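Long-range contacts in ABC transporter, periplasmic solute-binding protein (Rhizobium meliloti, PDB 4WED), which probably binds a nickel-containing or peptide-like solute in the periplasm and delivers it to an ABC transporter in the inner membrane: residues A[64-69]-A[79-84]; A[298-303]-A[387-392]. All blocks are in the same frame, centred on the assembly; numbering follows the deposited sequence.

Contact 1 (A[64-69]-A[79-84])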
HETATM    1  N   MSE A  64      -8.100  18.468   2.484  1.00 61.10           N
HETATM    2  CA  MSE A  64      -9.264  19.093   3.116  1.00 65.15           C
HETATM    3  C   MSE A  64     -10.268  18.114   3.625  1.00 60.86           C
HETATM    4  O   MSE A  64     -11.170  18.502   4.361  1.00 68.51           O
HETATM    5  CB  MSE A  64      -9.966  20.050   2.122  1.00 71.38           C
HETATM    6  CG  MSE A  64     -10.862  19.358   1.099  1.00 76.02           C
HETATM    7 SE   MSE A  64      -9.828  18.552  -0.383  1.00 95.03          SE
HETATM    8  CE  MSE A  64      -9.310  20.280  -1.218  1.00 77.68           C
ATOM      9  N   PHE A  65     -10.180  16.855   3.224  1.00 58.61           N
ATOM     10  CA  PHE A  65     -11.112  15.865   3.746  1.00 56.86           C
ATOM     11  C   PHE A  65     -10.487  15.056   4.866  1.00 55.47           C
ATOM     12  O   PHE A  65      -9.309  14.686   4.829  1.00 57.37           O
ATOM     13  CB  PHE A  65     -11.737  15.025   2.615  1.00 55.47           C
ATOM     14  CG  PHE A  65     -12.588  15.862   1.648  1.00 56.20           C
ATOM     15  CD1 PHE A  65     -13.747  16.508   2.096  1.00 59.44           C
ATOM     16  CD2 PHE A  65     -12.252  15.983   0.320  1.00 55.51           C
ATOM     17  CE1 PHE A  65     -14.537  17.242   1.226  1.00 60.24           C
ATOM     18  CE2 PHE A  65     -13.028  16.734  -0.556  1.00 59.22           C
ATOM     19  CZ  PHE A  65     -14.167  17.375  -0.096  1.00 61.01           C
ATOM     20  N   GLU A  66     -11.277  14.810   5.894  1.00 56.06           N
ATOM     21  CA  GLU A  66     -10.792  14.048   7.027  1.00 56.01           C
ATOM     22  C   GLU A  66     -11.658  12.860   7.290  1.00 57.14           C
ATOM     23  O   GLU A  66     -12.858  12.896   7.032  1.00 60.84           O
ATOM     24  CB  GLU A  66     -10.694  14.911   8.268  1.00 58.23           C
ATOM     25  CG  GLU A  66      -9.452  15.783   8.291  1.00 59.92           C
ATOM     26  CD  GLU A  66      -9.361  16.653   9.532  1.00 65.17           C
ATOM     27  OE1 GLU A  66     -10.422  17.235   9.854  1.00 65.88           O
ATOM     28  OE2 GLU A  66      -8.253  16.768  10.164  1.00 64.33           O
ATOM     29  N   PRO A  67     -11.042  11.766   7.773  1.00 55.09           N
ATOM     30  CA  PRO A  67     -11.802  10.583   8.181  1.00 52.41           C
ATOM     31  C   PRO A  67     -12.154  10.575   9.680  1.00 52.54           C
ATOM     32  O   PRO A  67     -11.696  11.417  10.463  1.00 50.31           O
ATOM     33  CB  PRO A  67     -10.811   9.455   7.906  1.00 52.53           C
ATOM     34  CG  PRO A  67      -9.506  10.080   8.303  1.00 53.67           C
ATOM     35  CD  PRO A  67      -9.596  11.552   7.918  1.00 51.01           C
ATOM     36  N   LEU A  68     -12.921   9.565  10.074  1.00 51.61           N
ATOM     37  CA  LEU A  68     -13.173   9.322  11.467  1.00 54.13           C
ATOM     38  C   LEU A  68     -11.883   8.959  12.203  1.00 53.31           C
ATOM     39  O   LEU A  68     -11.604   9.478  13.296  1.00 52.75           O
ATOM     40  CB  LEU A  68     -14.153   8.145  11.600  1.00 56.87           C
ATOM     41  CG  LEU A  68     -15.553   8.460  11.109  1.00 54.23           C
ATOM     42  CD1 LEU A  68     -16.334   7.165  10.976  1.00 57.84           C
ATOM     43  CD2 LEU A  68     -16.256   9.402  12.067  1.00 52.75           C
ATOM     44  N   VAL A  69     -11.130   8.035  11.613  1.00 51.45           N
ATOM     45  CA  VAL A  69      -9.857   7.588  12.180  1.00 52.20           C
ATOM     46  C   VAL A  69      -8.830   7.660  11.088  1.00 52.98           C
ATOM     47  O   VAL A  69      -9.161   7.526   9.907  1.00 52.58           O
ATOM     48  CB  VAL A  69      -9.910   6.133  12.705  1.00 54.37           C
ATOM     49  CG1 VAL A  69     -10.838   6.046  13.889  1.00 56.14           C
ATOM     50  CG2 VAL A  69     -10.361   5.139  11.649  1.00 51.98           C
ATOM     51  N   PRO A  79      -7.159   8.557  16.519  1.00 59.49           N
ATOM     52  CA  PRO A  79      -8.314   9.466  16.571  1.00 58.73           C
ATOM     53  C   PRO A  79      -8.242  10.552  15.494  1.00 60.51           C
ATOM     54  O   PRO A  79      -7.170  11.130  15.294  1.00 62.98           O
ATOM     55  CB  PRO A  79      -8.178  10.125  17.949  1.00 63.02           C
ATOM     56  CG  PRO A  79      -7.367   9.196  18.780  1.00 63.45           C
ATOM     57  CD  PRO A  79      -6.479   8.427  17.828  1.00 62.29           C
ATOM     58  N   CYS A  80      -9.353  10.810  14.795  1.00 58.06           N
ATOM     59  CA  CYS A  80      -9.455  11.978  13.938  1.00 57.26           C
ATOM     60  C   CYS A  80     -10.793  12.665  14.210  1.00 56.75           C
ATOM     61  O   CYS A  80     -10.969  13.260  15.266  1.00 58.01           O
ATOM     62  CB  CYS A  80      -9.201  11.638  12.457  1.00 58.08           C
ATOM     63  SG  CYS A  80      -8.927  13.113  11.402  1.00 57.39           S
ATOM     64  N   LEU A  81     -11.738  12.607  13.288  1.00 53.11           N
ATOM     65  CA  LEU A  81     -13.034  13.158  13.557  1.00 54.31           C
ATOM     66  C   LEU A  81     -13.790  12.367  14.639  1.00 55.03           C
ATOM     67  O   LEU A  81     -14.755  12.873  15.266  1.00 58.86           O
ATOM     68  CB  LEU A  81     -13.859  13.247  12.267  1.00 54.80           C
ATOM     69  CG  LEU A  81     -13.353  14.310  11.287  1.00 54.74           C
ATOM     70  CD1 LEU A  81     -14.151  14.313   9.998  1.00 55.37           C
ATOM     71  CD2 LEU A  81     -13.377  15.692  11.915  1.00 57.41           C
ATOM     72  N   ALA A  82     -13.392  11.134  14.858  1.00 53.10           N
ATOM     73  CA  ALA A  82     -13.866  10.405  16.033  1.00 56.58           C
ATOM     74  C   ALA A  82     -12.760  10.396  17.033  1.00 57.08           C
ATOM     75  O   ALA A  82     -11.623  10.054  16.669  1.00 59.84           O
ATOM     76  CB  ALA A  82     -14.250   8.975  15.679  1.00 57.31           C
ATOM     77  N   THR A  83     -13.086  10.759  18.281  1.00 62.21           N
ATOM     78  CA  THR A  83     -12.145  10.660  19.438  1.00 63.19           C
ATOM     79  C   THR A  83     -12.040   9.274  20.106  1.00 64.17           C
ATOM     80  O   THR A  83     -11.111   8.996  20.854  1.00 63.10           O
ATOM     81  CB  THR A  83     -12.543  11.649  20.546  1.00 63.05           C
ATOM     82  OG1 THR A  83     -13.952  11.535  20.793  1.00 62.53           O
ATOM     83  CG2 THR A  83     -12.212  13.053  20.122  1.00 64.28           C
ATOM     84  N   ASP A  84     -13.033   8.435  19.894  1.00 67.87           N
ATOM     85  CA  ASP A  84     -13.021   7.122  20.452  1.00 67.38           C
ATOM     86  C   ASP A  84     -14.037   6.258  19.730  1.00 66.64           C
ATOM     87  O   ASP A  84     -14.908   6.769  18.999  1.00 63.83           O
ATOM     88  CB  ASP A  84     -13.320   7.169  21.949  1.00 74.93           C
ATOM     89  CG  ASP A  84     -13.003   5.853  22.641  1.00 77.81           C
ATOM     90  OD1 ASP A  84     -11.971   5.191  22.320  1.00 78.84           O
ATOM     91  OD2 ASP A  84     -13.820   5.465  23.474  1.00 80.35           O
TER

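Contact 2 (A[298-303]-A[387-392])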
ATOM      1  N   ILE A 298      17.053 -19.093  -0.969  1.00 67.07           N
ATOM      2  CA  ILE A 298      18.330 -18.620  -0.404  1.00 66.35           C
ATOM      3  C   ILE A 298      19.449 -18.573  -1.418  1.00 64.39           C
ATOM      4  O   ILE A 298      20.503 -18.011  -1.144  1.00 68.52           O
ATOM      5  CB  ILE A 298      18.831 -19.436   0.796  1.00 68.49           C
ATOM      6  CG1 ILE A 298      19.224 -20.840   0.367  1.00 67.73           C
ATOM      7  CG2 ILE A 298      17.818 -19.415   1.931  1.00 67.12           C
ATOM      8  CD1 ILE A 298      19.917 -21.556   1.488  1.00 70.35           C
ATOM      9  N   GLY A 299      19.219 -19.176  -2.577  1.00 67.85           N
ATOM     10  CA  GLY A 299      20.139 -19.082  -3.721  1.00 65.41           C
ATOM     11  C   GLY A 299      20.106 -17.728  -4.410  1.00 63.03           C
ATOM     12  O   GLY A 299      20.962 -17.412  -5.230  1.00 68.30           O
ATOM     13  N   ILE A 300      19.121 -16.920  -4.058  1.00 63.96           N
ATOM     14  CA  ILE A 300      18.913 -15.615  -4.660  1.00 63.20           C
ATOM     15  C   ILE A 300      19.546 -14.555  -3.779  1.00 66.37           C
ATOM     16  O   ILE A 300      19.575 -14.716  -2.531  1.00 68.44           O
ATOM     17  CB  ILE A 300      17.407 -15.370  -4.786  1.00 63.23           C
ATOM     18  CG1 ILE A 300      16.881 -16.171  -5.976  1.00 66.12           C
ATOM     19  CG2 ILE A 300      17.091 -13.892  -4.945  1.00 66.26           C
ATOM     20  CD1 ILE A 300      15.354 -16.260  -6.048  1.00 68.84           C
ATOM     21  N   ASP A 301      20.050 -13.485  -4.413  1.00 65.11           N
ATOM     22  CA  ASP A 301      20.554 -12.307  -3.703  1.00 67.39           C
ATOM     23  C   ASP A 301      19.610 -11.094  -3.814  1.00 69.49           C
ATOM     24  O   ASP A 301      19.589 -10.386  -4.809  1.00 67.54           O
ATOM     25  CB  ASP A 301      21.937 -11.923  -4.177  1.00 71.38           C
ATOM     26  CG  ASP A 301      22.596 -10.920  -3.264  1.00 76.05           C
ATOM     27  OD1 ASP A 301      22.022  -9.858  -2.990  1.00 82.25           O
ATOM     28  OD2 ASP A 301      23.704 -11.184  -2.804  1.00 88.63           O
ATOM     29  N   ARG A 302      18.849 -10.859  -2.763  1.00 70.36           N
ATOM     30  CA  ARG A 302      17.893  -9.774  -2.737  1.00 66.09           C
ATOM     31  C   ARG A 302      18.607  -8.450  -2.863  1.00 65.69           C
ATOM     32  O   ARG A 302      18.126  -7.542  -3.507  1.00 67.51           O
ATOM     33  CB  ARG A 302      17.072  -9.835  -1.457  1.00 59.04           C
ATOM     34  CG  ARG A 302      15.990 -10.891  -1.500  1.00 55.14           C
ATOM     35  CD  ARG A 302      15.925 -11.700  -0.229  1.00 53.09           C
ATOM     36  NE  ARG A 302      14.823 -12.640  -0.271  1.00 51.91           N
ATOM     37  CZ  ARG A 302      14.947 -13.931  -0.524  1.00 53.62           C
ATOM     38  NH1 ARG A 302      16.129 -14.455  -0.751  1.00 58.76           N
ATOM     39  NH2 ARG A 302      13.884 -14.703  -0.546  1.00 57.48           N
ATOM     40  N   ALA A 303      19.761  -8.353  -2.226  1.00 65.56           N
ATOM     41  CA  ALA A 303      20.579  -7.143  -2.264  1.00 63.76           C
ATOM     42  C   ALA A 303      21.000  -6.754  -3.677  1.00 62.55           C
ATOM     43  O   ALA A 303      21.064  -5.577  -3.992  1.00 67.22           O
ATOM     44  CB  ALA A 303      21.802  -7.317  -1.379  1.00 62.46           C
ATOM     45  N   SER A 387      21.167 -16.025 -13.390  1.00 67.51           N
ATOM     46  CA  SER A 387      22.607 -16.060 -13.218  1.00 70.16           C
ATOM     47  C   SER A 387      22.988 -16.619 -11.822  1.00 73.12           C
ATOM     48  O   SER A 387      23.973 -17.347 -11.679  1.00 72.04           O
ATOM     49  CB  SER A 387      23.152 -14.645 -13.433  1.00 72.41           C
ATOM     50  OG  SER A 387      24.459 -14.537 -12.934  1.00 80.72           O
ATOM     51  N   GLU A 388      22.202 -16.269 -10.806  1.00 65.38           N
ATOM     52  CA  GLU A 388      22.407 -16.759  -9.467  1.00 66.19           C
ATOM     53  C   GLU A 388      21.990 -18.216  -9.292  1.00 64.21           C
ATOM     54  O   GLU A 388      22.638 -18.945  -8.557  1.00 64.42           O
ATOM     55  CB  GLU A 388      21.636 -15.888  -8.493  1.00 69.73           C
ATOM     56  CG  GLU A 388      22.300 -14.541  -8.314  1.00 73.15           C
ATOM     57  CD  GLU A 388      21.432 -13.564  -7.566  1.00 78.56           C
ATOM     58  OE1 GLU A 388      20.267 -13.926  -7.272  1.00 81.52           O
ATOM     59  OE2 GLU A 388      21.908 -12.443  -7.263  1.00 85.93           O
HETATM   60  N   MSE A 389      20.900 -18.610  -9.949  1.00 59.27           N
HETATM   61  CA  MSE A 389      20.452 -20.007 -10.036  1.00 56.10           C
HETATM   62  C   MSE A 389      21.440 -20.893 -10.751  1.00 58.43           C
HETATM   63  O   MSE A 389      21.688 -22.052 -10.390  1.00 59.13           O
HETATM   64  CB  MSE A 389      19.168 -19.965 -10.847  1.00 60.03           C
HETATM   65  CG  MSE A 389      18.028 -19.250 -10.125  1.00 63.79           C
HETATM   66 SE   MSE A 389      17.749 -20.103  -8.373  1.00 92.75          SE
HETATM   67  CE  MSE A 389      18.931 -19.074  -7.151  1.00 85.89           C
ATOM     68  N   LYS A 390      22.049 -20.340 -11.774  1.00 59.53           N
ATOM     69  CA  LYS A 390      23.039 -21.063 -12.482  1.00 66.24           C
ATOM     70  C   LYS A 390      24.109 -21.479 -11.484  1.00 67.99           C
ATOM     71  O   LYS A 390      24.506 -22.634 -11.477  1.00 66.29           O
ATOM     72  CB  LYS A 390      23.585 -20.210 -13.627  1.00 73.61           C
ATOM     73  CG  LYS A 390      24.890 -20.707 -14.243  1.00 79.03           C
ATOM     74  CD  LYS A 390      24.663 -21.656 -15.401  1.00 80.45           C
ATOM     75  CE  LYS A 390      26.001 -22.074 -15.970  1.00 81.53           C
ATOM     76  NZ  LYS A 390      25.982 -22.111 -17.447  1.00 86.86           N
ATOM     77  N   GLU A 391      24.539 -20.562 -10.613  1.00 71.37           N
ATOM     78  CA  GLU A 391      25.629 -20.845  -9.659  1.00 68.22           C
ATOM     79  C   GLU A 391      25.302 -21.985  -8.699  1.00 67.55           C
ATOM     80  O   GLU A 391      26.204 -22.670  -8.272  1.00 69.23           O
ATOM     81  CB  GLU A 391      26.017 -19.588  -8.866  1.00 70.53           C
ATOM     82  CG  GLU A 391      26.935 -18.627  -9.633  1.00 80.70           C
ATOM     83  CD  GLU A 391      26.988 -17.211  -9.044  1.00 86.20           C
ATOM     84  OE1 GLU A 391      25.908 -16.621  -8.795  1.00 94.68           O
ATOM     85  OE2 GLU A 391      28.097 -16.671  -8.839  1.00 87.21           O
ATOM     86  N   VAL A 392      24.024 -22.186  -8.351  1.00 67.63           N
ATOM     87  CA  VAL A 392      23.614 -23.323  -7.495  1.00 64.46           C
ATOM     88  C   VAL A 392      23.181 -24.560  -8.271  1.00 66.10           C
ATOM     89  O   VAL A 392      22.843 -25.578  -7.662  1.00 71.03           O
ATOM     90  CB  VAL A 392      22.480 -22.957  -6.526  1.00 66.72           C
ATOM     91  CG1 VAL A 392      22.904 -21.788  -5.672  1.00 73.73           C
ATOM     92  CG2 VAL A 392      21.163 -22.629  -7.239  1.00 66.70           C
TER
HETATM   93  O   HOH W   1      23.689 -17.943  -6.000  1.00 74.02           O

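Contact 1 (A[64-69]-A[79-84])
The mouth of a β-hairpin formed by strands 69-71 and 77-79 is closed here: V69 pairs with P79 as an antiparallel non-hydrogen-bonded pair, their side chains diverging, and the loop before the first strand lies against the turn leading into strand 82-88. Backbone bonds do most of the joining. L68 O takes A82 N on a lone pair in its carbonyl plane (2.9 Å, N-H...O angle 166°) and also receives a weak, bent bond from C80 N at 3.0 Å. One residue earlier, P67 O accepts L81 N at 3.1 Å. Proline suits this place because it has no N-H to satisfy, and its ring can pack through CD on a neighbour.

That neighbour is C80. With SG anti to the backbone N (chi1 -166°), its sulfur lies 3.9 Å from P67 CD; a compact, weakly polar thiol fits there. L81 crosses E66 at about a right angle: its CG is 3.4 Å from P67 O, CD1 comes to 3.9 Å from E66 CB, and its side chain also meets F171. An alanine at L81 would probably open a gap against E66 and F171, leaving the E66 stem less well confined, although the backbone bonds could persist. L68 CD2 touches A82 CB at 4.2 Å, and L96 and L98 of strand 93-98 add further apolar packing.

The carboxylate of E66 is buried but well supplied: OE2 bonds to Y210 OH, and OE1 to W211 NE1 and T189 OG1. The sulfur of C80 runs beside the E66 stem and as far as OE2, and the L81 methyls lie against CB and OE1. If the acid is ionised, its three neutral hydrogen-bond partners would probably stabilise the charge and limit its rotation.

Contact 2 (A[298-303]-A[387-392])
G299 and M389 pack closely: the selenomethionine CE lies 3.3 Å from G299 O and equally close to G299 C. M389 reaches there by folding its chain, with CE turned by a chi3 of 91°, and the same methyl rests 3.7 Å from I300 CG1. Glycine is the residue that allows this, since a CB at this position would clash with the methyl of M389. V392 CG1 adds a lighter touch, 4.3 Å from G299 CA, and its side chain continues onto A339 and A342 of helix 339-348. A branched isoleucine and a flexible selenomethionine are apt fillers for such a buried side.

The segment 298-303 is a break between two helices, 290-299 and 302-310, packed against helix 378-392. D301 is the N-cap of the second helix: its OD1 accepts A304 N, as a short side-chain acceptor at this position commonly does. Its own backbone N is taken by E388, whose extended chain carries the carboxylate across; OE1 accepts D301 N at 2.9 Å. The bond is nearly straight at the hydrogen (167°), although the donor stands 50° out of the carboxylate plane. E388 OE2 also lies 3.1 Å from D301 CB, so this polar end is as closely fitted as the apolar one.

Between the carbonyls of G299 and E388 direct contact gives way to a water. It donates to both G299 O and E388 O, each at 2.9 Å, bridging the two backbones where they do not touch directly. The carboxylates of D301 and E388 are not in contact, and R337, which touches the E388 side chain and forms long, weak ion pairs with D301 and E391, would probably ease their repulsion.

Overall arrangement
From the N terminus the chain passes strand 37-42 and helix 58-61, then D62, which with D515 from near the C terminus holds the sodium ion. Contact 1 follows at once and closes a short loop of nine residues, tying the approach to strand 69-71 to the start of the antiparallel sheet that contains strands 82-88 and 93-98. Contact 2 opens much later and encloses 83 residues, including helix 339-348, between a helix break and helix 378-392. The two loops therefore neither nest nor cross: they come in series. Their centres are 47 Å apart, on opposite sides of the chain's centre, with nearest atoms about 33 Å apart.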